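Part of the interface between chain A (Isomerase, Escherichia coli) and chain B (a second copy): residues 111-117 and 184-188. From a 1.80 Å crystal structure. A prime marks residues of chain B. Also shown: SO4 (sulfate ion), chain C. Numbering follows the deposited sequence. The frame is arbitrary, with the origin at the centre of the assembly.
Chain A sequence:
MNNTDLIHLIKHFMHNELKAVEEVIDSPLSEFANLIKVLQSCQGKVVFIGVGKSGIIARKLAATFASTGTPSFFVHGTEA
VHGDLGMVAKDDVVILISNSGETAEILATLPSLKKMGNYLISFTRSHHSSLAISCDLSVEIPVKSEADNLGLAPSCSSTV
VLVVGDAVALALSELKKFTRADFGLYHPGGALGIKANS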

# COMPACT_ATOMS: atom_id res chain seq x y z
N PRO A 111 -7.76 -9.09 21.21
CA PRO A 111 -7.18 -9.92 22.28
C PRO A 111 -5.63 -9.71 22.40
O PRO A 111 -5.12 -9.62 23.51
CB PRO A 111 -7.51 -11.34 21.83
CG PRO A 111 -8.88 -11.15 21.13
CD PRO A 111 -8.60 -9.90 20.31
N SER A 112 -4.89 -9.70 21.26
CA SER A 112 -3.46 -9.40 21.32
C SER A 112 -3.15 -8.01 21.85
O SER A 112 -2.27 -7.86 22.69
CB SER A 112 -2.76 -9.61 19.94
OG SER A 112 -2.94 -10.98 19.51
N LEU A 113 -3.85 -6.98 21.38
CA LEU A 113 -3.55 -5.62 21.84
C LEU A 113 -3.80 -5.47 23.38
O LEU A 113 -3.07 -4.75 24.06
CB LEU A 113 -4.39 -4.60 21.07
CG LEU A 113 -3.86 -4.30 19.66
CD1 LEU A 113 -4.94 -3.51 18.88
CD2 LEU A 113 -2.52 -3.50 19.77
N LYS A 114 -4.79 -6.21 23.90
CA LYS A 114 -5.02 -6.22 25.37
C LYS A 114 -3.81 -6.85 26.11
O LYS A 114 -3.33 -6.28 27.12
CB LYS A 114 -6.32 -7.00 25.68
CG LYS A 114 -7.61 -6.21 25.36
CD LYS A 114 -7.79 -4.98 26.22
CE LYS A 114 -9.03 -4.25 25.72
NZ LYS A 114 -9.22 -3.11 26.68
N LYS A 115 -3.32 -7.99 25.62
CA LYS A 115 -2.10 -8.57 26.15
C LYS A 115 -0.88 -7.67 26.05
O LYS A 115 -0.06 -7.60 26.95
CB LYS A 115 -1.82 -9.96 25.57
CG LYS A 115 -2.88 -11.01 25.90
CD LYS A 115 -2.40 -12.35 25.38
CE LYS A 115 -3.51 -13.38 25.39
NZ LYS A 115 -2.93 -14.64 24.83
N MET A 116 -0.75 -6.95 24.93
CA MET A 116 0.39 -6.05 24.69
C MET A 116 0.34 -4.81 25.57
O MET A 116 1.41 -4.26 25.86
CB MET A 116 0.42 -5.65 23.23
CG MET A 116 0.85 -6.84 22.36
SD MET A 116 0.33 -6.63 20.62
CE MET A 116 1.36 -5.24 20.18
N GLY A 117 -0.88 -4.39 25.98
CA GLY A 117 -1.09 -3.33 27.02
C GLY A 117 -1.18 -1.90 26.55
O GLY A 117 -1.34 -0.98 27.35
N GLY B 184 2.82 -16.28 18.27
CA GLY B 184 1.39 -16.41 18.37
C GLY B 184 0.66 -15.12 18.77
O GLY B 184 -0.48 -14.92 18.34
N LEU B 185 1.32 -14.30 19.59
CA LEU B 185 0.78 -13.01 20.03
C LEU B 185 0.57 -12.09 18.81
O LEU B 185 -0.52 -11.47 18.63
CB LEU B 185 1.71 -12.37 21.06
CG LEU B 185 1.30 -10.98 21.57
CD1 LEU B 185 -0.08 -11.04 22.27
CD2 LEU B 185 2.42 -10.38 22.43
N TYR B 186 1.58 -12.07 17.92
CA TYR B 186 1.48 -11.21 16.72
C TYR B 186 0.78 -11.87 15.57
O TYR B 186 0.41 -11.16 14.60
CB TYR B 186 2.88 -10.76 16.30
CG TYR B 186 3.67 -10.04 17.37
CD1 TYR B 186 3.04 -9.24 18.33
CD2 TYR B 186 5.06 -10.18 17.42
CE1 TYR B 186 3.78 -8.57 19.31
CE2 TYR B 186 5.82 -9.51 18.39
CZ TYR B 186 5.17 -8.73 19.31
OH TYR B 186 5.92 -8.08 20.24
N HIS B 187 0.52 -13.18 15.64
CA HIS B 187 -0.09 -13.90 14.53
C HIS B 187 -1.17 -14.84 15.12
O HIS B 187 -0.96 -16.05 15.10
CB HIS B 187 1.06 -14.61 13.70
CG HIS B 187 0.63 -15.07 12.35
ND1 HIS B 187 -0.51 -15.83 12.14
CD2 HIS B 187 1.17 -14.87 11.12
CE1 HIS B 187 -0.67 -16.07 10.85
NE2 HIS B 187 0.32 -15.49 10.20
N PRO B 188 -2.27 -14.29 15.71
CA PRO B 188 -3.23 -15.07 16.57
C PRO B 188 -4.20 -16.00 15.85
O PRO B 188 -4.48 -15.77 14.69
CB PRO B 188 -4.07 -13.98 17.25
CG PRO B 188 -3.90 -12.76 16.44
CD PRO B 188 -2.52 -12.83 15.86
S SO4 C . 1.51 -14.71 6.96
O1 SO4 C . 1.85 -13.25 6.86
O2 SO4 C . 1.70 -15.19 5.57
O3 SO4 C . 2.44 -15.38 7.94
O4 SO4 C . 0.09 -15.11 7.43

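The chain A stretch is the last part of a helix, residues 111 to 116, and its backbone closes in the usual i to i+4 pattern: Lys115 N donates to Pro111 O (3.2 Å), Met116 N to Ser112 O (2.9 Å) and Gly117 N to Leu113 O (2.9 Å). Gly117 is the first residue to leave helical angles, with phi at 90°, a value that glycine adopts more easily than other residues because it carries no CB. Across the interface, chain B also supplies the end of a helix, residues 184′ to 186′, after which His187′ departs from helical geometry. The backbone hydrogen bond from His187′ N to Gly184′ O is long, 3.4 Å, and weak. The two backbones come nearest at Ser112 and Leu185′, whose CA atoms lie 5.7 Å apart, a close approach that the small side chain of serine permits.

At this point lies the one hydrogen bond between the stretches. Ser112, with CB directed toward chain B and chi1 in the m well, donates from OG to Leu185′ O over a short 2.6 Å. The acceptor belongs to the final turn of its helix, where a carbonyl can lack the amide partner it would have further back; within this stretch no backbone amide reaches it. Serine therefore serves twice here: it is compact enough to be buried between the backbones, and its hydroxyl gives a main-chain oxygen a polar partner. Pro188′ borders the same spot, its CG 3.7 Å from Ser112 OG, so that the ring packs beside the hydroxyl.

Around this polar link the contact is largely apolar. Leu185′ loses the most surface of any residue in the two stretches, 83 Å² of the 240 Å² buried in total. Its CB points sideways, but the t, p rotamer brings the end of the side chain closer to chain A. Leu185′ CD1 packs 3.8 Å from Ser112 CB and 3.9 Å from Lys115 CB, and both methyls approach Met116 CG, Leu185′ CD2 being the nearer of the two at 3.9 Å. A branched aliphatic side chain suits this place because it can spread over several residues of the opposing helix. The aliphatic part of the Lys115 side chain runs past Leu185′ CD1, with CB and CD both near it; chi2 to chi4 are all t, and the residue is exposed, as suits a charged amine.

Met116 also points toward chain B. Its flexible, unbranched side chain covers Leu185′ and then brings its sulfur to Tyr186′, where SD lies 4.2 Å from CE1. Met116 SD sits at the edge of the Tyr186′ ring, 5.4 Å from its centroid and 86° off the ring normal, a common arrangement for sulfur and an aromatic ring. Although the CB of Tyr186′ points away from chain A, the long side chain brings its ring back within reach.

His187′ turns away from this contact, and its NE2 instead donates to sulfate O4 at 2.8 Å.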